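Local coordinates for protein thioredoxin reductase (PDB 4NTD) that probably forms disulfide bonds in sulfur natural products such as holomycin, as an FAD-dependent oxidoreductase related to thioredoxin reductase, at residues R54-V59 against Y97-I102. Sequence-based numbering, arbitrary orientation.
With FAD (flavin-adenine dinucleotide), chain C.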
# COMPACT_ATOMS: atom_id res chain seq x y z
N ARG A 54 -15.49 -8.16 12.32
CA ARG A 54 -14.61 -8.91 13.20
C ARG A 54 -14.39 -8.08 14.46
O ARG A 54 -14.31 -6.85 14.38
CB ARG A 54 -13.27 -9.21 12.53
CG ARG A 54 -13.37 -10.04 11.27
CD ARG A 54 -13.90 -11.44 11.55
NE ARG A 54 -13.93 -12.25 10.33
CZ ARG A 54 -14.39 -13.50 10.26
NH1 ARG A 54 -14.88 -14.12 11.34
NH2 ARG A 54 -14.36 -14.14 9.10
N ARG A 55 -14.30 -8.75 15.60
CA ARG A 55 -14.05 -8.07 16.87
C ARG A 55 -12.55 -7.80 17.02
O ARG A 55 -11.75 -8.74 17.14
CB ARG A 55 -14.60 -8.89 18.03
CG ARG A 55 -16.10 -9.10 17.91
CD ARG A 55 -16.78 -7.79 17.52
NE ARG A 55 -17.84 -7.98 16.54
CZ ARG A 55 -18.25 -7.03 15.70
NH1 ARG A 55 -17.68 -5.83 15.74
NH2 ARG A 55 -19.22 -7.27 14.83
N VAL A 56 -12.18 -6.52 17.00
CA VAL A 56 -10.79 -6.09 16.99
C VAL A 56 -10.44 -5.30 18.24
O VAL A 56 -11.20 -4.43 18.66
CB VAL A 56 -10.50 -5.20 15.75
CG1 VAL A 56 -9.06 -4.71 15.74
CG2 VAL A 56 -10.82 -5.96 14.47
N VAL A 57 -9.29 -5.61 18.83
CA VAL A 57 -8.69 -4.79 19.88
C VAL A 57 -7.33 -4.33 19.39
O VAL A 57 -6.52 -5.14 18.94
CB VAL A 57 -8.53 -5.57 21.20
CG1 VAL A 57 -7.86 -4.70 22.26
CG2 VAL A 57 -9.88 -6.07 21.70
N LEU A 58 -7.08 -3.02 19.46
CA LEU A 58 -5.76 -2.47 19.16
C LEU A 58 -5.05 -2.13 20.45
O LEU A 58 -5.65 -1.56 21.36
CB LEU A 58 -5.87 -1.20 18.31
CG LEU A 58 -6.53 -1.34 16.94
CD1 LEU A 58 -8.01 -0.99 17.00
CD2 LEU A 58 -5.80 -0.49 15.92
N VAL A 59 -3.78 -2.51 20.54
CA VAL A 59 -2.92 -2.11 21.65
C VAL A 59 -1.76 -1.30 21.06
O VAL A 59 -1.03 -1.80 20.20
CB VAL A 59 -2.37 -3.32 22.43
CG1 VAL A 59 -1.61 -2.87 23.67
CG2 VAL A 59 -3.49 -4.27 22.82
N TYR A 97 -16.57 1.99 14.16
CA TYR A 97 -17.01 0.66 13.75
C TYR A 97 -17.03 -0.36 14.90
O TYR A 97 -17.40 -1.51 14.70
CB TYR A 97 -16.15 0.14 12.59
CG TYR A 97 -16.42 0.84 11.28
CD1 TYR A 97 -17.61 0.64 10.60
CD2 TYR A 97 -15.49 1.72 10.73
CE1 TYR A 97 -17.86 1.29 9.40
CE2 TYR A 97 -15.73 2.37 9.54
CZ TYR A 97 -16.93 2.15 8.87
OH TYR A 97 -17.19 2.78 7.68
N GLY A 98 -16.62 0.07 16.10
CA GLY A 98 -16.72 -0.77 17.29
C GLY A 98 -15.43 -1.44 17.73
O GLY A 98 -15.42 -2.18 18.71
N ALA A 99 -14.33 -1.21 17.01
CA ALA A 99 -13.03 -1.70 17.44
C ALA A 99 -12.63 -0.96 18.72
O ALA A 99 -13.00 0.20 18.91
CB ALA A 99 -11.98 -1.50 16.36
N GLU A 100 -11.88 -1.64 19.58
CA GLU A 100 -11.52 -1.10 20.88
C GLU A 100 -10.03 -0.81 20.98
O GLU A 100 -9.21 -1.56 20.45
CB GLU A 100 -11.96 -2.06 21.98
CG GLU A 100 -13.47 -2.20 22.06
CD GLU A 100 -13.92 -3.18 23.11
OE1 GLU A 100 -13.80 -4.40 22.87
OE2 GLU A 100 -14.39 -2.74 24.18
N PHE A 101 -9.69 0.29 21.65
CA PHE A 101 -8.30 0.74 21.79
C PHE A 101 -7.82 0.64 23.23
O PHE A 101 -8.55 0.97 24.17
CB PHE A 101 -8.17 2.20 21.35
CG PHE A 101 -8.12 2.40 19.86
CD1 PHE A 101 -6.90 2.41 19.19
CD2 PHE A 101 -9.28 2.61 19.14
CE1 PHE A 101 -6.85 2.61 17.82
CE2 PHE A 101 -9.24 2.82 17.77
CZ PHE A 101 -8.02 2.81 17.11
N ILE A 102 -6.58 0.18 23.39
CA ILE A 102 -5.87 0.25 24.65
C ILE A 102 -4.54 0.96 24.40
O ILE A 102 -3.81 0.59 23.46
CB ILE A 102 -5.56 -1.16 25.22
CG1 ILE A 102 -6.86 -1.94 25.45
CG2 ILE A 102 -4.76 -1.05 26.52
CD1 ILE A 102 -6.65 -3.39 25.86
PA FAD C . 4.51 3.56 13.06
O1A FAD C . 3.78 4.69 12.39
O2A FAD C . 5.86 3.83 13.66
O5B FAD C . 3.56 2.98 14.22
C5B FAD C . 3.99 1.89 15.02
C4B FAD C . 3.22 1.94 16.33
O4B FAD C . 3.44 0.73 17.06
C3B FAD C . 3.67 3.08 17.24
O3B FAD C . 2.57 3.94 17.55
C2B FAD C . 4.23 2.40 18.48
O2B FAD C . 3.93 3.12 19.68
C1B FAD C . 3.54 1.05 18.44
N9A FAD C . 4.23 -0.07 19.14
C8A FAD C . 5.48 -0.50 18.93
N7A FAD C . 5.76 -1.56 19.72
C5A FAD C . 4.66 -1.82 20.45
C6A FAD C . 4.27 -2.80 21.48
N6A FAD C . 5.15 -3.74 21.90
N1A FAD C . 3.02 -2.73 21.99
C2A FAD C . 2.13 -1.79 21.58
N3A FAD C . 2.42 -0.87 20.64
C4A FAD C . 3.65 -0.84 20.06
N1 FAD C . 6.56 8.93 5.83
C2 FAD C . 5.76 9.58 4.95
O2 FAD C . 5.04 8.89 4.20
N3 FAD C . 5.73 10.92 4.86
C4 FAD C . 6.48 11.71 5.65
O4 FAD C . 6.43 12.95 5.54
C4X FAD C . 7.37 11.08 6.65
N5 FAD C . 8.17 11.79 7.48
C5X FAD C . 8.98 11.15 8.37
C6 FAD C . 9.79 11.90 9.22
C7 FAD C . 10.63 11.29 10.14
C7M FAD C . 11.50 12.13 11.05
C8 FAD C . 10.67 9.81 10.23
C8M FAD C . 11.58 9.12 11.21
C9 FAD C . 9.87 9.05 9.38
C9A FAD C . 9.02 9.66 8.45
N10 FAD C . 8.19 8.91 7.58
C10 FAD C . 7.36 9.60 6.68
C1' FAD C . 8.14 7.44 7.59
C2' FAD C . 7.05 6.99 8.56
O2' FAD C . 7.50 7.19 9.90
C3' FAD C . 6.68 5.51 8.36
O3' FAD C . 6.30 5.30 6.99
C4' FAD C . 5.53 5.05 9.25
O4' FAD C . 5.74 5.45 10.61
C5' FAD C . 5.38 3.54 9.23
O5' FAD C . 4.10 3.20 9.75
P FAD C . 3.90 1.92 10.70
O1P FAD C . 4.67 0.76 10.14
O2P FAD C . 2.41 1.79 10.96
O3P FAD C . 4.68 2.29 12.07
O HOH W 1 -13.49 -5.21 20.17
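The side chains of L58 and F101 run next to each other on the same face of the sheet. CD1 of L58 sits over one face of the F101 ring, 3.9 Å from its centroid, in a CH-pi contact. CD2 of L58 meets CE1 of F101 near the rim, at 3.8 Å. With chi1 at -79°, CG of F101 stands anti to the carbonyl carbon, and the ring lies alongside L58. A99 CB packs against V56 CB and L58 CD1. V94 of helix 83-96 touches L58, A99 and F101 on this face.

The backbones pair as parallel strands. E100 N donates to V56 O, L58 N to E100 O (2.8 Å) and I102 N to L58 O (2.8 Å). V56 O also accepts from a water, which donates to E100 OE1 as well (2.8 Å).

Strands 56-60 and 100-103 with helix 83-96 form a beta-alpha-beta unit of the Rossmann-type FAD domain. Strand 100-103 is an outermost strand of its five-stranded parallel sheet within this chain. G98, at positive phi, ends the helix in a Schellman motif.

On the other face, V57 CG1 meets I102 CD1 at 4.0 Å. V59 CG2 packs more loosely on I102 CB (4.4 Å). V59 O approaches adenine atom C2A of FAD at 3.4 Å.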